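Local atomic coordinates of tRNA (guanine(6)-N2)-methyltransferase (PDB entry 3TMA), a protein that catalyses the S-adenosyl-L-methionine-dependent methylation of the guanosine at position 6 of tRNA(Phe), giving N2-methylguanosine. Residues P179-R184 against S214-L219; P210-G215 against K239-A244; M20-T25 against H74-F79. One frame throughout, in Å; residues are numbered along the deposited sequence. Where two conformers were deposited one is given.

Contact 1 of 3, residues P179-R184 against S214-L219; sequences PKAALR and SGTIAL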
ATOM      1  N   PRO A 179       0.675  14.241   1.320  1.00 49.59           N
ATOM      2  CA  PRO A 179       2.042  14.426   1.788  1.00 53.49           C
ATOM      3  C   PRO A 179       2.112  15.314   3.049  1.00 57.44           C
ATOM      4  O   PRO A 179       2.999  15.128   3.872  1.00 59.72           O
ATOM      5  CB  PRO A 179       2.752  15.097   0.592  1.00 55.36           C
ATOM      6  CG  PRO A 179       1.649  15.841  -0.135  1.00 54.22           C
ATOM      7  CD  PRO A 179       0.457  14.868   0.007  1.00 49.48           C
ATOM      8  N   LYS A 180       1.160  16.221   3.232  1.00 60.57           N
ATOM      9  CA  LYS A 180       1.128  17.018   4.458  1.00 65.92           C
ATOM     10  C   LYS A 180       0.959  16.149   5.719  1.00 66.31           C
ATOM     11  O   LYS A 180       1.435  16.499   6.789  1.00 69.52           O
ATOM     12  CB  LYS A 180       0.043  18.099   4.399  1.00 67.10           C
ATOM     13  CG  LYS A 180       0.494  19.454   3.826  1.00 75.39           C
ATOM     14  CD  LYS A 180      -0.707  20.390   3.574  1.00 80.07           C
ATOM     15  CE  LYS A 180      -0.607  21.094   2.212  1.00 83.57           C
ATOM     16  NZ  LYS A 180       0.326  22.272   2.191  1.00 86.60           N
ATOM     17  N   ALA A 181       0.303  15.004   5.594  1.00 65.16           N
ATOM     18  CA  ALA A 181       0.216  14.083   6.723  1.00 66.01           C
ATOM     19  C   ALA A 181       1.392  13.086   6.806  1.00 69.12           C
ATOM     20  O   ALA A 181       1.457  12.300   7.739  1.00 68.57           O
ATOM     21  CB  ALA A 181      -1.106  13.356   6.711  1.00 61.26           C
ATOM     22  N   ALA A 182       2.318  13.119   5.845  1.00 73.93           N
ATOM     23  CA  ALA A 182       3.335  12.053   5.685  1.00 76.89           C
ATOM     24  C   ALA A 182       4.697  12.331   6.336  1.00 82.72           C
ATOM     25  O   ALA A 182       4.920  13.385   6.959  1.00 85.47           O
ATOM     26  CB  ALA A 182       3.530  11.707   4.214  1.00 75.18           C
ATOM     27  N   LEU A 183       5.620  11.386   6.149  1.00 85.44           N
ATOM     28  CA  LEU A 183       6.891  11.383   6.872  1.00 91.57           C
ATOM     29  C   LEU A 183       6.642  10.856   8.283  1.00 93.97           C
ATOM     30  O   LEU A 183       7.580  10.470   8.996  1.00 97.26           O
ATOM     31  N   ARG A 184       5.366  10.874   8.674  1.00 93.03           N
ATOM     32  CA  ARG A 184       4.877  10.221   9.881  1.00 93.52           C
ATOM     33  C   ARG A 184       3.766   9.210   9.524  1.00 90.43           C
ATOM     34  O   ARG A 184       2.753   9.576   8.927  1.00 88.77           O
ATOM     35  CB  ARG A 184       4.377  11.267  10.890  1.00 94.41           C
ATOM     36  CG  ARG A 184       4.302  10.770  12.335  0.50 96.50           C
ATOM     37  CD  ARG A 184       5.649  10.237  12.838  0.50 98.30           C
ATOM     38  NE  ARG A 184       5.643   9.978  14.276  0.50 98.72           N
ATOM     39  CZ  ARG A 184       5.059   8.929  14.852  0.50 96.19           C
ATOM     40  NH1 ARG A 184       4.418   8.028  14.122  0.50 93.00           N
ATOM     41  NH2 ARG A 184       5.115   8.782  16.165  0.50 97.32           N
ATOM     42  N   SER A 214      -0.741  12.566  12.343  1.00 39.20           N
ATOM     43  CA  SER A 214      -0.932  13.639  11.372  1.00 40.87           C
ATOM     44  C   SER A 214      -2.053  13.368  10.348  1.00 37.14           C
ATOM     45  O   SER A 214      -2.243  14.138   9.413  1.00 37.14           O
ATOM     46  CB  SER A 214       0.396  13.956  10.672  1.00 45.08           C
ATOM     47  OG  SER A 214       0.984  12.741  10.251  1.00 50.59           O
ATOM     48  N   GLY A 215      -2.845  12.320  10.568  1.00 33.71           N
ATOM     49  CA  GLY A 215      -4.181  12.262  10.009  1.00 30.53           C
ATOM     50  C   GLY A 215      -4.364  11.213   8.913  1.00 30.22           C
ATOM     51  O   GLY A 215      -5.443  11.121   8.363  1.00 29.94           O
ATOM     52  N   THR A 216      -3.340  10.418   8.601  1.00 28.31           N
ATOM     53  CA  THR A 216      -3.384   9.541   7.407  1.00 29.27           C
ATOM     54  C   THR A 216      -4.594   8.624   7.282  1.00 27.85           C
ATOM     55  O   THR A 216      -5.247   8.586   6.208  1.00 26.17           O
ATOM     56  CB  THR A 216      -2.118   8.694   7.268  1.00 32.95           C
ATOM     57  OG1 THR A 216      -0.977   9.564   7.200  1.00 35.60           O
ATOM     58  CG2 THR A 216      -2.185   7.837   5.983  1.00 30.57           C
ATOM     59  N   ILE A 217      -4.949   7.938   8.375  1.00 24.12           N
ATOM     60  CA  ILE A 217      -6.100   7.029   8.332  1.00 26.03           C
ATOM     61  C   ILE A 217      -7.434   7.784   8.143  1.00 25.60           C
ATOM     62  O   ILE A 217      -8.262   7.383   7.303  1.00 23.20           O
ATOM     63  CB  ILE A 217      -6.175   6.151   9.580  1.00 25.50           C
ATOM     64  CG1 ILE A 217      -5.066   5.098   9.541  1.00 25.97           C
ATOM     65  CG2 ILE A 217      -7.497   5.417   9.637  1.00 25.04           C
ATOM     66  CD1 ILE A 217      -4.824   4.438  10.938  1.00 26.77           C
ATOM     67  N   ALA A 218      -7.606   8.900   8.866  1.00 22.95           N
ATOM     68  CA  ALA A 218      -8.812   9.729   8.705  1.00 22.53           C
ATOM     69  C   ALA A 218      -8.975  10.277   7.281  1.00 23.14           C
ATOM     70  O   ALA A 218     -10.095  10.304   6.750  1.00 22.89           O
ATOM     71  CB  ALA A 218      -8.838  10.917   9.741  1.00 23.06           C
ATOM     72  N   LEU A 219      -7.872  10.732   6.675  1.00 22.31           N
ATOM     73  CA  LEU A 219      -7.942  11.332   5.358  1.00 24.28           C
ATOM     74  C   LEU A 219      -8.256  10.237   4.355  1.00 24.09           C
ATOM     75  O   LEU A 219      -9.020  10.477   3.419  1.00 24.90           O
ATOM     76  CB  LEU A 219      -6.577  12.002   4.996  1.00 26.26           C
ATOM     77  CG  LEU A 219      -6.143  13.149   5.943  1.00 31.95           C
ATOM     78  CD1 LEU A 219      -4.646  13.507   5.761  1.00 32.90           C
ATOM     79  CD2 LEU A 219      -7.002  14.382   5.698  1.00 33.26           C
TER
HETATM   80  O   HOH W   1      -0.502  10.381   9.637  1.00 35.92           O

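Contact 2 of 3, residues P210-G215 against K239-A244; sequences PFTGSG and KRLGLA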
ATOM      1  N   PRO A 210      -8.673   6.403  16.186  1.00 25.73           N
ATOM      2  CA  PRO A 210      -8.414   6.829  17.568  1.00 26.98           C
ATOM      3  C   PRO A 210      -6.956   7.193  17.878  1.00 29.96           C
ATOM      4  O   PRO A 210      -6.691   7.780  18.942  1.00 29.80           O
ATOM      5  CB  PRO A 210      -8.884   5.623  18.396  1.00 27.10           C
ATOM      6  CG  PRO A 210      -8.576   4.399  17.494  1.00 26.05           C
ATOM      7  CD  PRO A 210      -8.823   4.935  16.065  1.00 25.54           C
ATOM      8  N   PHE A 211      -6.017   6.864  16.970  1.00 29.68           N
ATOM      9  CA  PHE A 211      -4.613   7.304  17.132  1.00 31.51           C
ATOM     10  C   PHE A 211      -4.216   8.018  15.856  1.00 32.36           C
ATOM     11  O   PHE A 211      -3.495   7.461  15.016  1.00 34.70           O
ATOM     12  CB  PHE A 211      -3.656   6.100  17.343  1.00 32.11           C
ATOM     13  CG  PHE A 211      -4.018   5.230  18.521  1.00 33.85           C
ATOM     14  CD1 PHE A 211      -3.553   5.541  19.786  1.00 33.20           C
ATOM     15  CD2 PHE A 211      -4.814   4.087  18.358  1.00 34.92           C
ATOM     16  CE1 PHE A 211      -3.889   4.743  20.916  1.00 34.83           C
ATOM     17  CE2 PHE A 211      -5.190   3.287  19.483  1.00 31.11           C
ATOM     18  CZ  PHE A 211      -4.684   3.616  20.757  1.00 31.01           C
ATOM     19  N   THR A 212      -4.676   9.240  15.657  1.00 32.05           N
ATOM     20  CA  THR A 212      -4.719   9.698  14.262  1.00 29.92           C
ATOM     21  C   THR A 212      -3.352  10.218  13.804  1.00 33.08           C
ATOM     22  O   THR A 212      -3.048  10.171  12.609  1.00 31.02           O
ATOM     23  CB  THR A 212      -5.875  10.702  13.988  1.00 31.26           C
ATOM     24  OG1 THR A 212      -6.064  10.828  12.566  1.00 33.23           O
ATOM     25  CG2 THR A 212      -5.537  12.095  14.540  1.00 29.11           C
ATOM     26  N   GLY A 213      -2.521  10.690  14.754  1.00 33.16           N
ATOM     27  CA  GLY A 213      -1.248  11.341  14.399  1.00 36.22           C
ATOM     28  C   GLY A 213      -1.482  12.521  13.451  1.00 38.32           C
ATOM     29  O   GLY A 213      -2.338  13.386  13.705  1.00 37.97           O
ATOM     30  N   SER A 214      -0.741  12.566  12.343  1.00 39.20           N
ATOM     31  CA  SER A 214      -0.932  13.639  11.372  1.00 40.87           C
ATOM     32  C   SER A 214      -2.053  13.368  10.348  1.00 37.14           C
ATOM     33  O   SER A 214      -2.243  14.138   9.413  1.00 37.14           O
ATOM     34  CB  SER A 214       0.396  13.956  10.672  1.00 45.08           C
ATOM     35  OG  SER A 214       0.984  12.741  10.251  1.00 50.59           O
ATOM     36  N   GLY A 215      -2.845  12.320  10.568  1.00 33.71           N
ATOM     37  CA  GLY A 215      -4.181  12.262  10.009  1.00 30.53           C
ATOM     38  C   GLY A 215      -4.364  11.213   8.913  1.00 30.22           C
ATOM     39  O   GLY A 215      -5.443  11.121   8.363  1.00 29.94           O
ATOM     40  N   LYS A 239       0.056  19.617  17.977  1.00 66.24           N
ATOM     41  CA  LYS A 239       0.851  19.951  16.804  1.00 68.31           C
ATOM     42  C   LYS A 239       0.489  19.062  15.618  1.00 62.93           C
ATOM     43  O   LYS A 239       0.276  19.555  14.509  1.00 62.52           O
ATOM     44  CB  LYS A 239       2.344  19.829  17.116  1.00 72.16           C
ATOM     45  CG  LYS A 239       2.855  20.855  18.115  1.00 84.26           C
ATOM     46  CD  LYS A 239       4.336  20.660  18.395  1.00 90.62           C
ATOM     47  CE  LYS A 239       4.852  21.702  19.375  1.00 95.54           C
ATOM     48  NZ  LYS A 239       6.298  21.509  19.679  1.00 99.74           N
ATOM     49  N   ARG A 240       0.419  17.754  15.850  1.00 59.47           N
ATOM     50  CA  ARG A 240       0.089  16.839  14.800  1.00 56.46           C
ATOM     51  C   ARG A 240      -1.364  16.998  14.353  1.00 52.36           C
ATOM     52  O   ARG A 240      -1.652  16.784  13.189  1.00 49.15           O
ATOM     53  CB  ARG A 240       0.418  15.413  15.184  1.00 56.07           C
ATOM     54  CG  ARG A 240       1.915  15.133  15.150  1.00 63.33           C
ATOM     55  CD  ARG A 240       2.182  13.637  15.202  1.00 69.71           C
ATOM     56  NE  ARG A 240       3.549  13.358  15.646  1.00 82.48           N
ATOM     57  CZ  ARG A 240       4.075  12.138  15.729  1.00 84.39           C
ATOM     58  NH1 ARG A 240       3.354  11.077  15.380  0.50 79.40           N
ATOM     59  NH2 ARG A 240       5.329  11.982  16.140  0.50 85.61           N
ATOM     60  N   LEU A 241      -2.267  17.361  15.266  1.00 50.56           N
ATOM     61  CA  LEU A 241      -3.632  17.697  14.882  1.00 47.95           C
ATOM     62  C   LEU A 241      -3.691  18.936  13.970  1.00 48.63           C
ATOM     63  O   LEU A 241      -4.532  19.004  13.089  1.00 46.43           O
ATOM     64  CB  LEU A 241      -4.522  17.942  16.103  1.00 48.26           C
ATOM     65  CG  LEU A 241      -4.861  16.734  16.987  1.00 47.68           C
ATOM     66  CD1 LEU A 241      -5.800  17.153  18.075  1.00 49.20           C
ATOM     67  CD2 LEU A 241      -5.454  15.587  16.191  1.00 44.77           C
ATOM     68  N   GLY A 242      -2.812  19.906  14.204  1.00 51.31           N
ATOM     69  CA  GLY A 242      -2.709  21.095  13.355  1.00 53.37           C
ATOM     70  C   GLY A 242      -2.367  20.708  11.925  1.00 52.91           C
ATOM     71  O   GLY A 242      -3.005  21.177  10.996  1.00 51.53           O
ATOM     72  N   LEU A 243      -1.403  19.801  11.767  1.00 51.90           N
ATOM     73  CA  LEU A 243      -1.008  19.288  10.464  1.00 51.97           C
ATOM     74  C   LEU A 243      -2.153  18.528   9.818  1.00 46.93           C
ATOM     75  O   LEU A 243      -2.418  18.715   8.645  1.00 45.74           O
ATOM     76  CB  LEU A 243       0.215  18.354  10.566  1.00 53.45           C
ATOM     77  CG  LEU A 243       1.628  18.938  10.771  1.00 62.78           C
ATOM     78  CD1 LEU A 243       2.715  17.918  10.329  1.00 64.72           C
ATOM     79  CD2 LEU A 243       1.851  20.273  10.067  1.00 65.09           C
ATOM     80  N   ALA A 244      -2.817  17.666  10.579  1.00 41.47           N
ATOM     81  CA  ALA A 244      -3.918  16.884  10.041  1.00 37.10           C
ATOM     82  C   ALA A 244      -5.019  17.786   9.481  1.00 36.54           C
ATOM     83  O   ALA A 244      -5.583  17.507   8.412  1.00 33.28           O
ATOM     84  CB  ALA A 244      -4.484  15.948  11.121  1.00 31.88           C
TER

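Contact 3 of 3, residues M20-T25 against H74-F79; sequences MWLEAT and HHLVLF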
ATOM      1  N   MET A  20       1.087  -8.980 -22.912  1.00 42.49           N
ATOM      2  CA  MET A  20       1.582  -7.944 -22.022  1.00 37.20           C
ATOM      3  C   MET A  20       0.902  -8.067 -20.655  1.00 34.18           C
ATOM      4  O   MET A  20      -0.189  -8.625 -20.567  1.00 32.21           O
ATOM      5  CB  MET A  20       1.337  -6.547 -22.635  1.00 37.22           C
ATOM      6  CG  MET A  20       1.934  -6.344 -24.068  1.00 45.16           C
ATOM      7  SD  MET A  20       1.961  -4.574 -24.500  1.00 54.64           S
ATOM      8  CE  MET A  20       0.469  -3.963 -23.669  1.00 47.19           C
ATOM      9  N   TRP A  21       1.524  -7.500 -19.620  1.00 29.96           N
ATOM     10  CA  TRP A  21       1.029  -7.663 -18.231  1.00 29.63           C
ATOM     11  C   TRP A  21       1.208  -6.365 -17.487  1.00 27.21           C
ATOM     12  O   TRP A  21       2.271  -5.750 -17.553  1.00 29.39           O
ATOM     13  CB  TRP A  21       1.803  -8.777 -17.504  1.00 29.57           C
ATOM     14  CG  TRP A  21       1.696 -10.142 -18.182  1.00 34.16           C
ATOM     15  CD1 TRP A  21       2.370 -10.562 -19.321  1.00 38.20           C
ATOM     16  CD2 TRP A  21       0.820 -11.230 -17.811  1.00 40.71           C
ATOM     17  NE1 TRP A  21       1.947 -11.856 -19.663  1.00 40.98           N
ATOM     18  CE2 TRP A  21       0.995 -12.267 -18.762  1.00 39.48           C
ATOM     19  CE3 TRP A  21      -0.090 -11.431 -16.756  1.00 42.89           C
ATOM     20  CZ2 TRP A  21       0.336 -13.507 -18.652  1.00 50.88           C
ATOM     21  CZ3 TRP A  21      -0.750 -12.662 -16.654  1.00 47.27           C
ATOM     22  CH2 TRP A  21      -0.547 -13.677 -17.610  1.00 46.54           C
ATOM     23  N   LEU A  22       0.167  -5.915 -16.801  1.00 25.30           N
ATOM     24  CA  LEU A  22       0.330  -4.842 -15.861  1.00 24.97           C
ATOM     25  C   LEU A  22       0.693  -5.512 -14.543  1.00 25.84           C
ATOM     26  O   LEU A  22      -0.056  -6.375 -14.057  1.00 24.78           O
ATOM     27  CB  LEU A  22      -0.973  -4.059 -15.760  1.00 26.04           C
ATOM     28  CG  LEU A  22      -1.063  -3.096 -14.587  1.00 29.18           C
ATOM     29  CD1 LEU A  22      -0.036  -1.955 -14.699  1.00 26.23           C
ATOM     30  CD2 LEU A  22      -2.490  -2.561 -14.532  1.00 32.45           C
ATOM     31  N   GLU A  23       1.824  -5.126 -13.948  1.00 24.26           N
ATOM     32  CA  GLU A  23       2.113  -5.564 -12.584  1.00 24.11           C
ATOM     33  C   GLU A  23       1.974  -4.428 -11.556  1.00 24.93           C
ATOM     34  O   GLU A  23       2.541  -3.344 -11.730  1.00 25.31           O
ATOM     35  CB  GLU A  23       3.512  -6.180 -12.521  1.00 25.11           C
ATOM     36  CG  GLU A  23       3.888  -6.715 -11.100  1.00 27.43           C
ATOM     37  CD  GLU A  23       5.150  -7.611 -11.140  1.00 35.78           C
ATOM     38  OE1 GLU A  23       5.033  -8.802 -11.538  1.00 33.73           O
ATOM     39  OE2 GLU A  23       6.267  -7.115 -10.801  1.00 36.61           O
ATOM     40  N   ALA A  24       1.197  -4.662 -10.510  1.00 24.53           N
ATOM     41  CA  ALA A  24       1.051  -3.698  -9.437  1.00 25.58           C
ATOM     42  C   ALA A  24       1.693  -4.256  -8.158  1.00 25.84           C
ATOM     43  O   ALA A  24       1.566  -5.454  -7.872  1.00 24.53           O
ATOM     44  CB  ALA A  24      -0.455  -3.371  -9.194  1.00 25.58           C
ATOM     45  N   THR A  25       2.365  -3.395  -7.395  1.00 25.99           N
ATOM     46  CA  THR A  25       2.970  -3.832  -6.146  1.00 27.19           C
ATOM     47  C   THR A  25       2.259  -3.188  -4.958  1.00 26.75           C
ATOM     48  O   THR A  25       1.718  -2.080  -5.056  1.00 26.04           O
ATOM     49  CB  THR A  25       4.457  -3.444  -6.054  1.00 30.26           C
ATOM     50  OG1 THR A  25       4.557  -2.027  -6.123  1.00 35.34           O
ATOM     51  CG2 THR A  25       5.243  -4.030  -7.208  1.00 29.36           C
ATOM     52  N   HIS A  74       1.515   0.537  -4.744  1.00 25.93           N
ATOM     53  CA  HIS A  74       2.661   1.436  -4.598  0.50 28.52           C
ATOM     54  C   HIS A  74       3.192   1.832  -5.974  1.00 29.69           C
ATOM     55  O   HIS A  74       3.078   3.011  -6.360  1.00 31.64           O
ATOM     56  CB  HIS A  74       3.759   0.787  -3.765  0.50 29.68           C
ATOM     57  CG  HIS A  74       3.393   0.621  -2.332  0.50 31.17           C
ATOM     58  ND1 HIS A  74       2.983   1.675  -1.540  0.50 31.85           N
ATOM     59  CD2 HIS A  74       3.402  -0.472  -1.534  0.50 35.49           C
ATOM     60  CE1 HIS A  74       2.768   1.235  -0.313  0.50 33.68           C
ATOM     61  NE2 HIS A  74       2.959  -0.075  -0.302  0.50 30.62           N
ATOM     62  N   HIS A  75       3.658   0.859  -6.759  1.00 27.69           N
ATOM     63  CA  HIS A  75       4.198   1.092  -8.119  1.00 28.30           C
ATOM     64  C   HIS A  75       3.450   0.253  -9.156  1.00 28.72           C
ATOM     65  O   HIS A  75       2.859  -0.790  -8.826  1.00 27.67           O
ATOM     66  CB  HIS A  75       5.725   0.770  -8.189  1.00 29.77           C
ATOM     67  CG  HIS A  75       6.602   1.922  -7.779  1.00 34.01           C
ATOM     68  ND1 HIS A  75       6.447   3.202  -8.291  1.00 41.47           N
ATOM     69  CD2 HIS A  75       7.596   2.006  -6.861  1.00 43.08           C
ATOM     70  CE1 HIS A  75       7.339   4.009  -7.744  1.00 39.99           C
ATOM     71  NE2 HIS A  75       8.055   3.305  -6.878  1.00 44.49           N
ATOM     72  N   LEU A  76       3.413   0.760 -10.389  1.00 27.18           N
ATOM     73  CA  LEU A  76       2.878   0.032 -11.528  1.00 24.33           C
ATOM     74  C   LEU A  76       3.996  -0.117 -12.600  1.00 25.01           C
ATOM     75  O   LEU A  76       4.664   0.870 -12.947  1.00 23.35           O
ATOM     76  CB  LEU A  76       1.734   0.828 -12.149  1.00 24.30           C
ATOM     77  CG  LEU A  76       0.542   1.178 -11.217  1.00 28.93           C
ATOM     78  CD1 LEU A  76      -0.478   1.974 -12.019  1.00 29.51           C
ATOM     79  CD2 LEU A  76      -0.085  -0.126 -10.680  1.00 26.11           C
ATOM     80  N   VAL A  77       4.104  -1.308 -13.161  1.00 23.28           N
ATOM     81  CA  VAL A  77       5.019  -1.614 -14.301  1.00 25.02           C
ATOM     82  C   VAL A  77       4.220  -2.241 -15.435  1.00 23.89           C
ATOM     83  O   VAL A  77       3.463  -3.154 -15.209  1.00 26.21           O
ATOM     84  CB  VAL A  77       6.117  -2.629 -13.830  1.00 24.80           C
ATOM     85  CG1 VAL A  77       7.137  -2.914 -14.920  1.00 23.07           C
ATOM     86  CG2 VAL A  77       6.854  -2.011 -12.613  1.00 28.72           C
ATOM     87  N   LEU A  78       4.425  -1.796 -16.663  1.00 24.03           N
ATOM     88  CA  LEU A  78       3.893  -2.516 -17.821  1.00 25.73           C
ATOM     89  C   LEU A  78       4.974  -3.418 -18.368  1.00 26.43           C
ATOM     90  O   LEU A  78       6.016  -2.911 -18.806  1.00 28.20           O
ATOM     91  CB  LEU A  78       3.435  -1.530 -18.898  1.00 25.80           C
ATOM     92  CG  LEU A  78       3.027  -2.090 -20.273  1.00 32.32           C
ATOM     93  CD1 LEU A  78       1.798  -2.916 -20.122  1.00 32.06           C
ATOM     94  CD2 LEU A  78       2.780  -0.897 -21.224  1.00 38.44           C
ATOM     95  N   PHE A  79       4.780  -4.737 -18.262  1.00 24.25           N
ATOM     96  CA  PHE A  79       5.732  -5.691 -18.808  1.00 25.46           C
ATOM     97  C   PHE A  79       5.256  -5.992 -20.207  1.00 27.24           C
ATOM     98  O   PHE A  79       4.111  -6.417 -20.372  1.00 28.92           O
ATOM     99  CB  PHE A  79       5.818  -6.962 -17.950  1.00 24.06           C
ATOM    100  CG  PHE A  79       6.626  -6.776 -16.699  1.00 27.55           C
ATOM    101  CD1 PHE A  79       7.946  -6.265 -16.766  1.00 22.96           C
ATOM    102  CD2 PHE A  79       6.076  -7.090 -15.447  1.00 28.21           C
ATOM    103  CE1 PHE A  79       8.702  -6.074 -15.580  1.00 25.38           C
ATOM    104  CE2 PHE A  79       6.845  -6.934 -14.255  1.00 29.29           C
ATOM    105  CZ  PHE A  79       8.166  -6.456 -14.336  1.00 23.71           C
TER

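Contact 1 of 3, residues P179-R184 against S214-L219
A181 presents two groups to segment S214-L219: its carbonyl oxygen and its methyl group. The carbonyl takes a hydrogen bond from the S214 hydroxyl, with OG 2.6 Å from A181 O. The hydroxyl comes to the oxygen at an angle, 128° at the acceptor and tilted 32° from the carbonyl plane. A chi1 of 48° sets OG between the S214 backbone N and carbonyl carbon, and this turn brings the hydroxyl to A181. The methyl group points at the start of helix 216-225. Its CB lies only 3.0 Å from S214 O, so the packing here is tight. L219 comes from one turn further on, and its CD1 touches A181 CB at 3.7 Å. T216 OG1 sits close by, 3.8 Å from A181 CB. A water joins the polar groups. It donates to S214 OG at 2.9 Å, so this hydroxyl gives one bond and receives another. The same water is 2.6 Å from T216 OG1, and it reaches R184 O in a weak bond. R184 adds its CB beside S214 OG at 3.8 Å, while its guanidinium end leads away. G215 is the N-cap of the helix. It has a positive phi, and at its backbone angles a side chain would press on the carbonyl O of S214. S214, G215 and T216 probably bind S-adenosyl-L-methionine. The arrangement belongs to the glycine-rich loop after the first strand of a Rossmann-fold methyltransferase, held here against the 3-10 turn 179-181.

Contact 2 of 3, residues P210-G215 against K239-A244
S214 loses the most surface here, and it meets helix 238-250 mainly through its backbone. S214 O points at the helix and lies 3.3 Å from A244 CA in a CA-H...O contact. A244 CB is equally near that oxygen. One turn earlier in the helix, R240 O lies 3.7 Å from S214 CA. The hydroxyl of S214 turns to A181 O instead. R240 runs past the loop with its chain extended from CG to NE. Its CB packs 3.7 Å from G213 O. The positive phi of G213, 56°, suits the type II' turn T212-G215, closed by G215 N bonding to T212 O. G215, without a side chain, lets A244 CB come to 3.9 Å from its CA. T212 CG2 meets L241 CD2 at 3.9 Å, the two side chains crossing at about a right angle. The loop leaves strand 207-209, and the helix follows strand 231-235. D235, at the end of that second strand, accepts a hydrogen bond from G213 N, while D209 holds T212 OG1. F258 of strand 257-260 touches both T212 and A244.

Contact 3 of 3, residues M20-T25 against H74-F79
W21 and F79 form the first backbone pair between two antiparallel strands. W21 N bonds to F79 O at 2.9 Å, and F79 N returns to W21 O. E23 and V77 repeat this ladder, with bonds in both directions. T25 N then bonds to H75 O. L22 with L78 and A24 with L76 are the non-hydrogen-bonded pairs between them. The end of the ladder is closed differently. T25 O accepts from H74 N at 2.6 Å, a short and nearly straight bond. T25 OG1 accepts from H75 N at 3.1 Å, because a chi1 of 61° swings the hydroxyl toward the histidine backbone. CA-H...O contacts, such as L76 CA to E23 O, fill in between the bonds. These are two central strands of the sheet in the N-terminal part of the protein, with its ferredoxin-like NFLD and THUMP domains. Strand 55-59 continues that sheet beyond 21-25, and 162-168 continues it beyond 76-84. Apolar packing marks one face. A24 CB touches L76 CD2 at 3.6 Å, L22 CD1 comes to 4.2 Å from L76 CB, the side chains crossing obliquely, and M20 CE reaches L78 CD1 at 3.9 Å. L34 and L38 of helix 31-41 pack on this face, L38 on L22 and both on A24. The other face carries W21, E23, V77 and F79. The E23 chain is extended, with CG anti to the backbone N, and its carboxylate stands at the edge of the F79 ring, OE2 being 3.5 Å from CE2. The two planes are 83° apart. V77 CG1 sits above one face of the ring, offset toward the rim. Salt bridges to R57 and R159 hold the two oxygens of the buried E23 carboxylate, one each.

Contact 3 comes first along the chain and lies in the N-terminal sheet of the THUMP-containing part. Contacts 1 and 2 follow in the methyltransferase domain, on the opposite side of the chain's centre. Their centres are about 26 Å and 33 Å from that of contact 3, and neither touches it. Contacts 1 and 2 are about 7 Å apart between centres and share S214 and G215. Contact 1 ties this loop to segment P179-R184, and contact 2 ties it to helix 238-250. The probable S-adenosyl-L-methionine loop thus has neighbours in both of these elements, while contact 3 belongs to the separate fold joined to the catalytic domain.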